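Local coordinates for protein 11S globulin (Wrightia tinctoria, PDB 5WXU) that probably serves as a hexameric seed storage protein and also binds the plant hormone auxin, at residues B[356-369]-B[388-402]. Residues are numbered along the deposited sequence; the frame is centred on the assembly and turned at random.
Sequences SYVTRGSGRLQVGG and IPQNYVYLKQAGPQG
In the second cupin domain's beta-barrel, strands 361-368 and 393-399 run antiparallel as neighbours in one sheet, zipped by backbone bonds such as Q366 N to L395 O at 3.0 Å. A CB on G363 would point at the facing strand and run into Q397 O, so glycine suits this place. L365, V367, Y394 and K396 share the inward face, which branched, apolar L365 and V367 fill. L365 lies alongside K396, its CD1 3.9 Å from K396 CG; with CG anti to the backbone N (chi1 171°), L365 also brings CD1 near I388 CD1. V367 CG1 meets the Y392 ring at its edge, 4.0 Å from CD2, while G369 CA sits 3.6 Å from Y392 CD2, room that glycine allows. Y392 OH hydrogen-bonds C44 O and L46 N. Replacing Y392 by an alanine would probably open a gap beside V367 and G369 and leave both backbone partners without their hydroxyl. On the other face long R364 reaches two carboxylates: NE forms a salt bridge with D377 of the same chain, NH2 one with D230 of a second subunit, whose D230 N also donates to Q366 OE1. Apolar contacts thus back the ladder inside, while charged and amide groups opposite tie it to the neighbouring subunit.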
loop_
_atom_site.group_PDB
_atom_site.type_symbol
_atom_site.label_atom_id
_atom_site.label_comp_id
_atom_site.label_asym_id
_atom_site.label_seq_id
_atom_site.Cartn_x
_atom_site.Cartn_y
_atom_site.Cartn_z
ATOM N N SER B 356 26.230 16.909 2.831
ATOM C CA SER B 356 26.584 17.716 1.625
ATOM C C SER B 356 28.041 17.594 1.239
ATOM O O SER B 356 28.880 17.489 2.100
ATOM C CB SER B 356 26.300 19.161 1.836
ATOM O OG SER B 356 24.905 19.420 2.049
ATOM N N TYR B 357 28.285 17.513 -0.065
ATOM C CA TYR B 357 29.657 17.504 -0.598
ATOM C C TYR B 357 29.805 18.662 -1.536
ATOM O O TYR B 357 29.015 18.825 -2.416
ATOM C CB TYR B 357 29.853 16.222 -1.362
ATOM C CG TYR B 357 31.251 16.063 -1.880
ATOM C CD1 TYR B 357 32.301 15.830 -0.995
ATOM C CD2 TYR B 357 31.523 16.161 -3.218
ATOM C CE1 TYR B 357 33.609 15.768 -1.466
ATOM C CE2 TYR B 357 32.807 16.006 -3.707
ATOM C CZ TYR B 357 33.852 15.798 -2.805
ATOM O OH TYR B 357 35.162 15.724 -3.298
ATOM N N VAL B 358 30.842 19.475 -1.368
ATOM C CA VAL B 358 31.043 20.633 -2.212
ATOM C C VAL B 358 31.886 20.246 -3.427
ATOM O O VAL B 358 33.060 19.876 -3.285
ATOM C CB VAL B 358 31.761 21.731 -1.435
ATOM C CG1 VAL B 358 31.828 23.013 -2.263
ATOM C CG2 VAL B 358 31.097 22.046 -0.135
ATOM N N THR B 359 31.298 20.293 -4.594
ATOM C CA THR B 359 31.967 19.912 -5.799
ATOM C C THR B 359 32.651 21.053 -6.484
ATOM O O THR B 359 33.593 20.779 -7.259
ATOM C CB THR B 359 31.040 19.231 -6.787
ATOM O OG1 THR B 359 29.811 19.955 -6.851
ATOM C CG2 THR B 359 30.763 17.820 -6.264
ATOM N N ARG B 360 32.207 22.278 -6.228
ATOM C CA ARG B 360 32.731 23.462 -6.953
ATOM C C ARG B 360 32.587 24.643 -6.091
ATOM O O ARG B 360 31.554 24.857 -5.427
ATOM C CB ARG B 360 32.000 23.757 -8.254
ATOM C CG ARG B 360 32.144 22.757 -9.355
ATOM C CD ARG B 360 31.706 23.304 -10.721
ATOM N NE ARG B 360 30.496 22.632 -11.231
ATOM C CZ ARG B 360 29.670 23.110 -12.182
ATOM N NH1 ARG B 360 29.901 24.294 -12.778
ATOM N NH2 ARG B 360 28.589 22.390 -12.542
ATOM N N GLY B 361 33.575 25.523 -6.103
ATOM C CA GLY B 361 33.317 26.794 -5.455
ATOM C C GLY B 361 33.505 26.842 -3.976
ATOM O O GLY B 361 34.198 26.004 -3.390
ATOM N N SER B 362 32.830 27.779 -3.329
ATOM C CA SER B 362 32.982 28.013 -1.923
ATOM C C SER B 362 31.836 28.873 -1.439
ATOM O O SER B 362 31.085 29.424 -2.223
ATOM C CB SER B 362 34.320 28.723 -1.594
ATOM O OG SER B 362 34.319 30.004 -2.204
ATOM N N GLY B 363 31.714 28.965 -0.159
ATOM C CA GLY B 363 30.726 29.853 0.452
ATOM C C GLY B 363 30.793 29.882 1.953
ATOM O O GLY B 363 31.683 29.315 2.545
ATOM N N ARG B 364 29.833 30.567 2.575
ATOM C CA ARG B 364 29.680 30.630 3.986
ATOM C C ARG B 364 28.459 29.775 4.375
ATOM O O ARG B 364 27.433 29.879 3.769
ATOM C CB ARG B 364 29.352 32.064 4.418
ATOM C CG ARG B 364 29.240 32.298 5.898
ATOM C CD ARG B 364 28.954 33.769 6.229
ATOM N NE ARG B 364 28.710 34.003 7.639
ATOM C CZ ARG B 364 28.356 35.162 8.182
ATOM N NH1 ARG B 364 28.169 36.249 7.433
ATOM N NH2 ARG B 364 28.160 35.225 9.469
ATOM N N LEU B 365 28.642 28.965 5.390
ATOM C CA LEU B 365 27.618 28.162 6.041
ATOM C C LEU B 365 27.492 28.589 7.519
ATOM O O LEU B 365 28.444 28.642 8.263
ATOM C CB LEU B 365 27.973 26.663 5.908
ATOM C CG LEU B 365 27.089 25.710 6.736
ATOM C CD1 LEU B 365 25.715 25.585 6.106
ATOM C CD2 LEU B 365 27.797 24.366 6.813
ATOM N N GLN B 366 26.286 28.875 7.942
ATOM C CA GLN B 366 25.972 28.970 9.354
ATOM C C GLN B 366 24.940 27.927 9.759
ATOM O O GLN B 366 23.962 27.688 9.031
ATOM C CB GLN B 366 25.515 30.348 9.725
ATOM C CG GLN B 366 25.223 30.472 11.195
ATOM C CD GLN B 366 25.179 31.872 11.691
ATOM O OE1 GLN B 366 24.571 32.753 11.066
ATOM N NE2 GLN B 366 25.794 32.089 12.873
ATOM N N VAL B 367 25.224 27.281 10.876
ATOM C CA VAL B 367 24.333 26.269 11.431
ATOM C C VAL B 367 24.006 26.620 12.872
ATOM O O VAL B 367 24.926 26.969 13.658
ATOM C CB VAL B 367 24.972 24.916 11.441
ATOM C CG1 VAL B 367 23.967 23.846 11.884
ATOM C CG2 VAL B 367 25.519 24.582 10.079
ATOM N N GLY B 368 22.723 26.539 13.193
ATOM C CA GLY B 368 22.156 26.709 14.549
ATOM C C GLY B 368 21.515 25.394 15.091
ATOM O O GLY B 368 20.822 24.670 14.349
ATOM N N GLY B 369 21.749 25.098 16.357
ATOM C CA GLY B 369 21.153 23.934 17.027
ATOM C C GLY B 369 20.384 24.300 18.278
ATOM O O GLY B 369 19.540 25.219 18.285
ATOM N N ILE B 388 24.425 18.330 8.369
ATOM C CA ILE B 388 23.459 19.114 9.082
ATOM C C ILE B 388 22.384 18.155 9.633
ATOM O O ILE B 388 21.573 17.655 8.831
ATOM C CB ILE B 388 22.820 20.204 8.262
ATOM C CG1 ILE B 388 23.893 21.160 7.756
ATOM C CG2 ILE B 388 21.909 21.017 9.141
ATOM C CD1 ILE B 388 23.512 21.920 6.574
ATOM N N PRO B 389 22.405 17.884 10.922
ATOM C CA PRO B 389 21.321 16.994 11.483
ATOM C C PRO B 389 19.933 17.580 11.345
ATOM O O PRO B 389 19.743 18.803 11.278
ATOM C CB PRO B 389 21.675 16.867 12.982
ATOM C CG PRO B 389 23.178 17.230 13.042
ATOM C CD PRO B 389 23.315 18.319 12.002
ATOM N N GLN B 390 18.952 16.678 11.258
ATOM C CA GLN B 390 17.533 16.972 11.385
ATOM C C GLN B 390 17.222 18.090 12.369
ATOM O O GLN B 390 17.785 18.103 13.472
ATOM C CB GLN B 390 16.846 15.706 11.832
ATOM C CG GLN B 390 15.360 15.857 12.108
ATOM C CD GLN B 390 14.693 14.566 12.642
ATOM O OE1 GLN B 390 15.325 13.567 12.989
ATOM N NE2 GLN B 390 13.352 14.598 12.690
ATOM N N ASN B 391 16.509 19.081 11.860
ATOM C CA ASN B 391 15.942 20.172 12.592
ATOM C C ASN B 391 16.976 21.252 12.937
ATOM O O ASN B 391 16.559 22.279 13.472
ATOM C CB ASN B 391 15.214 19.756 13.892
ATOM C CG ASN B 391 13.877 19.087 13.657
ATOM O OD1 ASN B 391 13.328 19.033 12.507
ATOM N ND2 ASN B 391 13.300 18.585 14.732
ATOM N N TYR B 392 18.280 21.047 12.665
ATOM C CA TYR B 392 19.217 22.163 12.887
ATOM C C TYR B 392 18.943 23.220 11.802
ATOM O O TYR B 392 18.766 22.909 10.628
ATOM C CB TYR B 392 20.680 21.692 12.767
ATOM C CG TYR B 392 21.214 21.009 14.008
ATOM C CD1 TYR B 392 20.690 19.798 14.478
ATOM C CD2 TYR B 392 22.365 21.491 14.639
ATOM C CE1 TYR B 392 21.206 19.197 15.617
ATOM C CE2 TYR B 392 22.894 20.870 15.736
ATOM C CZ TYR B 392 22.355 19.708 16.200
ATOM O OH TYR B 392 22.904 19.103 17.273
ATOM N N VAL B 393 18.967 24.503 12.191
ATOM C CA VAL B 393 18.714 25.573 11.253
ATOM C C VAL B 393 19.999 25.915 10.518
ATOM O O VAL B 393 21.083 25.909 11.119
ATOM C CB VAL B 393 18.121 26.788 11.951
ATOM C CG1 VAL B 393 17.935 27.953 11.001
ATOM C CG2 VAL B 393 16.762 26.400 12.480
ATOM N N TYR B 394 19.900 26.178 9.230
ATOM C CA TYR B 394 21.112 26.547 8.472
ATOM C C TYR B 394 20.912 27.528 7.371
ATOM O O TYR B 394 19.847 27.561 6.755
ATOM C CB TYR B 394 21.827 25.318 7.912
ATOM C CG TYR B 394 21.024 24.461 6.948
ATOM C CD1 TYR B 394 19.975 23.698 7.396
ATOM C CD2 TYR B 394 21.426 24.285 5.650
ATOM C CE1 TYR B 394 19.291 22.873 6.550
ATOM C CE2 TYR B 394 20.734 23.458 4.770
ATOM C CZ TYR B 394 19.658 22.750 5.243
ATOM O OH TYR B 394 18.949 21.887 4.425
ATOM N N LEU B 395 21.971 28.273 7.074
ATOM C CA LEU B 395 21.988 29.293 5.999
ATOM C C LEU B 395 23.246 29.108 5.174
ATOM O O LEU B 395 24.286 29.010 5.773
ATOM C CB LEU B 395 22.254 30.704 6.554
ATOM C CG LEU B 395 21.199 31.387 7.347
ATOM C CD1 LEU B 395 21.361 30.962 8.786
ATOM C CD2 LEU B 395 21.290 32.903 7.109
ATOM N N LYS B 396 23.168 29.220 3.861
ATOM C CA LYS B 396 24.298 29.086 2.965
ATOM C C LYS B 396 24.316 30.325 2.061
ATOM O O LYS B 396 23.259 30.788 1.596
ATOM C CB LYS B 396 24.204 27.809 2.053
ATOM C CG LYS B 396 23.847 26.483 2.748
ATOM C CD LYS B 396 23.906 25.236 1.801
ATOM C CE LYS B 396 22.616 24.403 1.743
ATOM N NZ LYS B 396 22.844 22.949 2.080
ATOM N N GLN B 397 25.528 30.842 1.794
ATOM C CA GLN B 397 25.726 31.892 0.786
ATOM C C GLN B 397 26.971 31.559 0.002
ATOM O O GLN B 397 28.028 31.250 0.602
ATOM C CB GLN B 397 25.950 33.240 1.419
ATOM C CG GLN B 397 26.135 34.353 0.378
ATOM C CD GLN B 397 26.007 35.723 0.957
ATOM O OE1 GLN B 397 26.317 35.961 2.131
ATOM N NE2 GLN B 397 25.571 36.664 0.117
ATOM N N ALA B 398 26.858 31.652 -1.294
ATOM C CA ALA B 398 28.008 31.343 -2.178
ATOM C C ALA B 398 28.994 32.488 -2.088
ATOM O O ALA B 398 28.615 33.664 -1.881
ATOM C CB ALA B 398 27.605 31.187 -3.611
ATOM N N GLY B 399 30.247 32.151 -2.282
ATOM C CA GLY B 399 31.262 33.182 -2.424
ATOM C C GLY B 399 31.345 33.665 -3.842
ATOM O O GLY B 399 30.518 33.359 -4.710
ATOM N N PRO B 400 32.413 34.446 -4.147
ATOM C CA PRO B 400 32.604 35.060 -5.451
ATOM C C PRO B 400 32.763 34.137 -6.682
ATOM O O PRO B 400 32.600 34.612 -7.792
ATOM C CB PRO B 400 33.855 35.954 -5.223
ATOM C CG PRO B 400 34.541 35.370 -4.069
ATOM C CD PRO B 400 33.585 34.595 -3.241
ATOM N N GLN B 401 32.984 32.845 -6.488
ATOM C CA GLN B 401 33.146 31.884 -7.598
ATOM C C GLN B 401 31.874 31.011 -7.702
ATOM O O GLN B 401 31.834 30.087 -8.528
ATOM C CB GLN B 401 34.384 30.965 -7.444
ATOM C CG GLN B 401 35.725 31.618 -7.858
ATOM C CD GLN B 401 36.067 32.742 -6.908
ATOM O OE1 GLN B 401 36.095 32.530 -5.668
ATOM N NE2 GLN B 401 36.274 33.969 -7.457
ATOM N N GLY B 402 30.870 31.270 -6.866
ATOM C CA GLY B 402 29.685 30.402 -6.944
ATOM C C GLY B 402 29.920 29.273 -5.989
ATOM O O GLY B 402 30.943 29.208 -5.297
HETATM O O HOH W 1 32.816 30.969 -4.404
HETATM O O HOH W 2 36.296 29.698 -4.655
#